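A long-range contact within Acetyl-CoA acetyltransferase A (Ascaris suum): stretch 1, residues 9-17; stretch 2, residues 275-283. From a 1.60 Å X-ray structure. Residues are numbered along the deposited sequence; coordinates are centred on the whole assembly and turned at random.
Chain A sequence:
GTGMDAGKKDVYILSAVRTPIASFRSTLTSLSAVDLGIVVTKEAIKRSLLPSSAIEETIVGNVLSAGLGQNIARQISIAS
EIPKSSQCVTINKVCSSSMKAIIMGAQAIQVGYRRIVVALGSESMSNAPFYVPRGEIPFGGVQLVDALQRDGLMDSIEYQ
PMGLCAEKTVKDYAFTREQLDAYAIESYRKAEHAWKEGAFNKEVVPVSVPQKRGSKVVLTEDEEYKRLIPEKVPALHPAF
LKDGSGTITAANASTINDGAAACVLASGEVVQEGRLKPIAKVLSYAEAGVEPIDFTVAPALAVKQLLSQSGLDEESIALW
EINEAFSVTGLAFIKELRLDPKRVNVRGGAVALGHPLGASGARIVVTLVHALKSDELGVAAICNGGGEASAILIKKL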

ATOM      1  N   LYS A   9       6.903   3.944  52.360  1.00 39.80           N
ATOM      2  CA  LYS A   9       6.274   3.676  51.067  1.00 32.07           C
ATOM      3  C   LYS A   9       5.575   4.930  50.527  1.00 35.80           C
ATOM      4  O   LYS A   9       4.672   4.865  49.686  1.00 32.59           O
ATOM      5  CB  LYS A   9       5.305   2.516  51.196  1.00 36.08           C
ATOM      6  CG  LYS A   9       5.973   1.292  51.783  1.00 33.84           C
ATOM      7  CD  LYS A   9       5.177   0.024  51.529  1.00 43.16           C
ATOM      8  CE  LYS A   9       3.819   0.064  52.202  1.00 44.18           C
ATOM      9  NZ  LYS A   9       3.026  -1.138  51.849  1.00 47.58           N
ATOM     10  N   ASP A  10       5.991   6.079  51.040  1.00 29.13           N
ATOM     11  CA  ASP A  10       5.685   7.338  50.396  1.00 29.39           C
ATOM     12  C   ASP A  10       6.358   7.346  49.033  1.00 26.13           C
ATOM     13  O   ASP A  10       7.329   6.632  48.822  1.00 26.11           O
ATOM     14  CB  ASP A  10       6.177   8.513  51.231  1.00 27.62           C
ATOM     15  CG  ASP A  10       5.406   8.684  52.515  1.00 36.02           C
ATOM     16  OD1 ASP A  10       4.377   8.001  52.694  1.00 37.75           O
ATOM     17  OD2 ASP A  10       5.831   9.513  53.341  1.00 42.55           O
ATOM     18  N   VAL A  11       5.845   8.174  48.128  1.00 22.48           N
ATOM     19  CA  VAL A  11       6.327   8.230  46.755  1.00 19.76           C
ATOM     20  C   VAL A  11       6.952   9.581  46.440  1.00 20.17           C
ATOM     21  O   VAL A  11       6.291  10.612  46.503  1.00 20.60           O
ATOM     22  CB  VAL A  11       5.173   7.968  45.772  1.00 20.77           C
ATOM     23  CG1 VAL A  11       5.636   8.042  44.331  1.00 21.79           C
ATOM     24  CG2 VAL A  11       4.549   6.606  46.042  1.00 25.09           C
ATOM     25  N   TYR A  12       8.240   9.564  46.109  1.00 19.99           N
ATOM     26  CA  TYR A  12       8.945  10.796  45.756  1.00 20.34           C
ATOM     27  C   TYR A  12       9.341  10.824  44.297  1.00 19.09           C
ATOM     28  O   TYR A  12       9.601   9.786  43.696  1.00 18.65           O
ATOM     29  CB  TYR A  12      10.189  10.959  46.623  1.00 20.33           C
ATOM     30  CG  TYR A  12       9.854  11.217  48.064  1.00 22.63           C
ATOM     31  CD1 TYR A  12       9.704  10.160  48.951  1.00 24.91           C
ATOM     32  CD2 TYR A  12       9.677  12.508  48.539  1.00 24.28           C
ATOM     33  CE1 TYR A  12       9.394  10.385  50.281  1.00 28.69           C
ATOM     34  CE2 TYR A  12       9.358  12.745  49.860  1.00 26.67           C
ATOM     35  CZ  TYR A  12       9.222  11.674  50.727  1.00 30.05           C
ATOM     36  OH  TYR A  12       8.904  11.906  52.040  1.00 35.96           O
ATOM     37  N   ILE A  13       9.366  12.032  43.738  1.00 19.59           N
ATOM     38  CA  ILE A  13       9.905  12.281  42.410  1.00 18.37           C
ATOM     39  C   ILE A  13      11.355  12.715  42.574  1.00 18.36           C
ATOM     40  O   ILE A  13      11.608  13.732  43.207  1.00 19.98           O
ATOM     41  CB  ILE A  13       9.096  13.376  41.690  1.00 16.33           C
ATOM     42  CG1 ILE A  13       7.663  12.891  41.457  1.00 18.84           C
ATOM     43  CG2 ILE A  13       9.739  13.754  40.370  1.00 18.47           C
ATOM     44  CD1 ILE A  13       6.694  13.944  40.985  1.00 18.44           C
ATOM     45  N   LEU A  14      12.290  11.954  42.019  1.00 16.19           N
ATOM     46  CA  LEU A  14      13.713  12.304  42.106  1.00 17.38           C
ATOM     47  C   LEU A  14      14.149  13.180  40.952  1.00 20.56           C
ATOM     48  O   LEU A  14      15.057  14.001  41.108  1.00 19.99           O
ATOM     49  CB  LEU A  14      14.574  11.059  42.130  1.00 19.62           C
ATOM     50  CG  LEU A  14      14.332  10.084  43.281  1.00 21.20           C
ATOM     51  CD1 LEU A  14      15.380   8.980  43.247  1.00 21.87           C
ATOM     52  CD2 LEU A  14      14.349  10.801  44.629  1.00 23.06           C
ATOM     53  N   SER A  15      13.506  13.009  39.800  1.00 16.76           N
ATOM     54  CA  SER A  15      13.854  13.731  38.597  1.00 18.19           C
ATOM     55  C   SER A  15      12.658  13.778  37.674  1.00 17.96           C
ATOM     56  O   SER A  15      11.774  12.920  37.757  1.00 19.15           O
ATOM     57  CB  SER A  15      15.039  13.087  37.884  1.00 20.79           C
ATOM     58  OG  SER A  15      14.730  11.764  37.482  1.00 20.63           O
ATOM     59  N   ALA A  16      12.672  14.771  36.790  1.00 17.12           N
ATOM     60  CA  ALA A  16      11.540  15.062  35.896  1.00 16.02           C
ATOM     61  C   ALA A  16      12.078  15.881  34.723  1.00 15.70           C
ATOM     62  O   ALA A  16      12.492  17.025  34.897  1.00 17.71           O
ATOM     63  CB  ALA A  16      10.468  15.812  36.630  1.00 18.93           C
ATOM     64  N   VAL A  17      12.178  15.239  33.559  1.00 15.00           N
ATOM     65  CA  VAL A  17      12.787  15.854  32.391  1.00 14.17           C
ATOM     66  C   VAL A  17      11.956  15.591  31.141  1.00 15.67           C
ATOM     67  O   VAL A  17      11.139  14.657  31.109  1.00 16.03           O
ATOM     68  CB  VAL A  17      14.231  15.355  32.144  1.00 16.62           C
ATOM     69  CG1 VAL A  17      15.125  15.685  33.332  1.00 20.30           C
ATOM     70  CG2 VAL A  17      14.260  13.879  31.869  1.00 17.17           C
TER
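Stretch 2 275-283: RLKPIAKVL

How does stretch 2 run along stretch 1? It lies beside it as an antiparallel neighbour, the strand of 280-283 making an angle of 146° with strand 11-17. Arg275, with positive phi, has just left a helix in a Schellman motif; the chain then extends through Leu276, Lys277 and Pro278, turns to phi/psi -91/-22 at Ile279, and becomes a strand from Ala280. Tyr12 faces Lys281 with their CA atoms 4.3 Å apart, and the CA atoms of Ile13 and Ala280 are 5.0 Å apart.

What do the backbones contribute? Ile13 N donates to Ala280 O at 2.8 Å, and Val282 N to Val11 O at 2.8 Å. Ile13 O receives Ile279 N at 3.0 Å and, weakly, Ala280 N at 3.4 Å, so one carbonyl meets two successive amides where the strand begins. Beyond these bonds, water takes over: one molecule accepts from Val11 N (2.9 Å) and donates to Val282 O (2.7 Å), while another donates to both Leu14 O (2.7 Å) and Lys277 O (2.9 Å).

Which apolar side chains pack together? On the sheet face shared by Val11, Ile13, Ala280 and Val282, Ile13 CD1 lies 3.9 Å from Val282 CG2 and 4.1 Å from Ala280 CB. Leu14 points away at CB, yet its end returns, bringing CD1 to 3.9 Å from Leu276 CD1 and CD2 to 3.8 Å from Pro278 CB.

How does Lys281 use its length? All four of its chi angles are t, and the extended chain passes along the Tyr12 ring, with CG 4.3 Å from the ring centroid in an off-centre CH-pi contact. This reach carries NZ to Asp10 OD2, 3.1 Å away, in a salt bridge. Pro278 CG also touches the tyrosine, 3.6 Å from Tyr12 CD2.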

ATOM      1  N   ARG A 275      20.257   9.277  51.483  1.00 31.27           N
ATOM      2  CA  ARG A 275      20.436  10.686  51.785  1.00 36.70           C
ATOM      3  C   ARG A 275      20.087  11.556  50.573  1.00 34.41           C
ATOM      4  O   ARG A 275      20.756  12.544  50.279  1.00 35.86           O
ATOM      5  CB  ARG A 275      21.871  10.938  52.242  1.00 41.50           C
ATOM      6  CG  ARG A 275      22.300  10.026  53.377  1.00 47.19           C
ATOM      7  CD  ARG A 275      23.703  10.362  53.846  1.00 62.86           C
ATOM      8  NE  ARG A 275      23.792  11.746  54.304  1.00 75.36           N
ATOM      9  CZ  ARG A 275      24.922  12.357  54.653  1.00 78.91           C
ATOM     10  NH1 ARG A 275      26.081  11.712  54.597  1.00 80.22           N
ATOM     11  NH2 ARG A 275      24.889  13.619  55.058  1.00 78.41           N
ATOM     12  N   LEU A 276      19.022  11.182  49.872  1.00 30.82           N
ATOM     13  CA  LEU A 276      18.616  11.891  48.667  1.00 29.37           C
ATOM     14  C   LEU A 276      17.828  13.157  48.949  1.00 28.94           C
ATOM     15  O   LEU A 276      17.251  13.328  50.024  1.00 31.60           O
ATOM     16  CB  LEU A 276      17.774  10.975  47.774  1.00 29.78           C
ATOM     17  CG  LEU A 276      18.406   9.642  47.408  1.00 27.26           C
ATOM     18  CD1 LEU A 276      17.485   8.845  46.501  1.00 32.10           C
ATOM     19  CD2 LEU A 276      19.778   9.842  46.747  1.00 34.56           C
ATOM     20  N   LYS A 277      17.811  14.031  47.944  1.00 30.37           N
ATOM     21  CA  LYS A 277      17.068  15.275  47.954  1.00 31.31           C
ATOM     22  C   LYS A 277      16.024  15.255  46.851  1.00 30.03           C
ATOM     23  O   LYS A 277      16.200  15.883  45.810  1.00 30.12           O
ATOM     24  CB  LYS A 277      18.002  16.470  47.745  1.00 31.10           C
ATOM     25  CG  LYS A 277      18.817  16.859  48.979  1.00 37.65           C
ATOM     26  CD  LYS A 277      19.497  18.235  48.805  1.00 44.23           C
ATOM     27  CE  LYS A 277      18.527  19.292  48.250  1.00 44.26           C
ATOM     28  NZ  LYS A 277      18.983  20.692  48.449  1.00 51.70           N
ATOM     29  N   PRO A 278      14.931  14.522  47.070  1.00 23.86           N
ATOM     30  CA  PRO A 278      13.895  14.493  46.035  1.00 23.52           C
ATOM     31  C   PRO A 278      13.350  15.880  45.722  1.00 26.35           C
ATOM     32  O   PRO A 278      13.344  16.755  46.596  1.00 25.59           O
ATOM     33  CB  PRO A 278      12.809  13.617  46.652  1.00 23.84           C
ATOM     34  CG  PRO A 278      13.062  13.642  48.117  1.00 27.24           C
ATOM     35  CD  PRO A 278      14.541  13.772  48.272  1.00 25.06           C
ATOM     36  N   ILE A 279      12.876  16.088  44.498  1.00 20.52           N
ATOM     37  CA  ILE A 279      12.374  17.403  44.133  1.00 18.44           C
ATOM     38  C   ILE A 279      10.881  17.571  44.402  1.00 22.56           C
ATOM     39  O   ILE A 279      10.414  18.691  44.594  1.00 21.68           O
ATOM     40  CB  ILE A 279      12.707  17.737  42.666  1.00 22.54           C
ATOM     41  CG1 ILE A 279      12.049  16.767  41.680  1.00 21.93           C
ATOM     42  CG2 ILE A 279      14.233  17.756  42.509  1.00 25.47           C
ATOM     43  CD1 ILE A 279      12.336  17.128  40.220  1.00 23.43           C
ATOM     44  N   ALA A 280      10.137  16.472  44.481  1.00 19.60           N
ATOM     45  CA  ALA A 280       8.723  16.570  44.788  1.00 21.19           C
ATOM     46  C   ALA A 280       8.230  15.267  45.402  1.00 19.65           C
ATOM     47  O   ALA A 280       8.910  14.245  45.372  1.00 20.38           O
ATOM     48  CB  ALA A 280       7.938  16.906  43.535  1.00 20.14           C
ATOM     49  N   LYS A 281       7.029  15.327  45.960  1.00 21.48           N
ATOM     50  CA  LYS A 281       6.373  14.182  46.565  1.00 22.11           C
ATOM     51  C   LYS A 281       5.021  13.982  45.889  1.00 22.98           C
ATOM     52  O   LYS A 281       4.308  14.948  45.648  1.00 22.10           O
ATOM     53  CB  LYS A 281       6.206  14.423  48.070  1.00 23.31           C
ATOM     54  CG  LYS A 281       5.704  13.242  48.841  1.00 26.23           C
ATOM     55  CD  LYS A 281       5.707  13.521  50.329  1.00 30.33           C
ATOM     56  CE  LYS A 281       5.393  12.258  51.122  1.00 34.57           C
ATOM     57  NZ  LYS A 281       5.502  12.461  52.595  1.00 44.65           N
ATOM     58  N   VAL A 282       4.672  12.748  45.557  1.00 20.69           N
ATOM     59  CA  VAL A 282       3.345  12.469  45.024  1.00 20.52           C
ATOM     60  C   VAL A 282       2.403  12.209  46.199  1.00 23.09           C
ATOM     61  O   VAL A 282       2.593  11.251  46.936  1.00 23.05           O
ATOM     62  CB  VAL A 282       3.336  11.269  44.072  1.00 20.45           C
ATOM     63  CG1 VAL A 282       1.901  10.965  43.627  1.00 21.98           C
ATOM     64  CG2 VAL A 282       4.224  11.523  42.874  1.00 21.93           C
ATOM     65  N   LEU A 283       1.406  13.075  46.380  1.00 21.76           N
ATOM     66  CA  LEU A 283       0.527  12.983  47.543  1.00 22.91           C
ATOM     67  C   LEU A 283      -0.683  12.099  47.298  1.00 23.86           C
ATOM     68  O   LEU A 283      -1.126  11.378  48.199  1.00 24.87           O
ATOM     69  CB  LEU A 283       0.049  14.360  47.952  1.00 22.01           C
ATOM     70  CG  LEU A 283       1.122  15.319  48.443  1.00 25.71           C
ATOM     71  CD1 LEU A 283       0.463  16.601  48.891  1.00 26.80           C
ATOM     72  CD2 LEU A 283       1.949  14.698  49.559  1.00 26.50           C
TER
HETATM   73  O   HOH W   1       3.561   9.720  48.947  1.00 28.10           O
HETATM   74  O   HOH W   2       8.133  14.590  52.770  1.00 44.76           O
HETATM   75  O   HOH W   3      16.267  14.158  43.535  1.00 32.08           O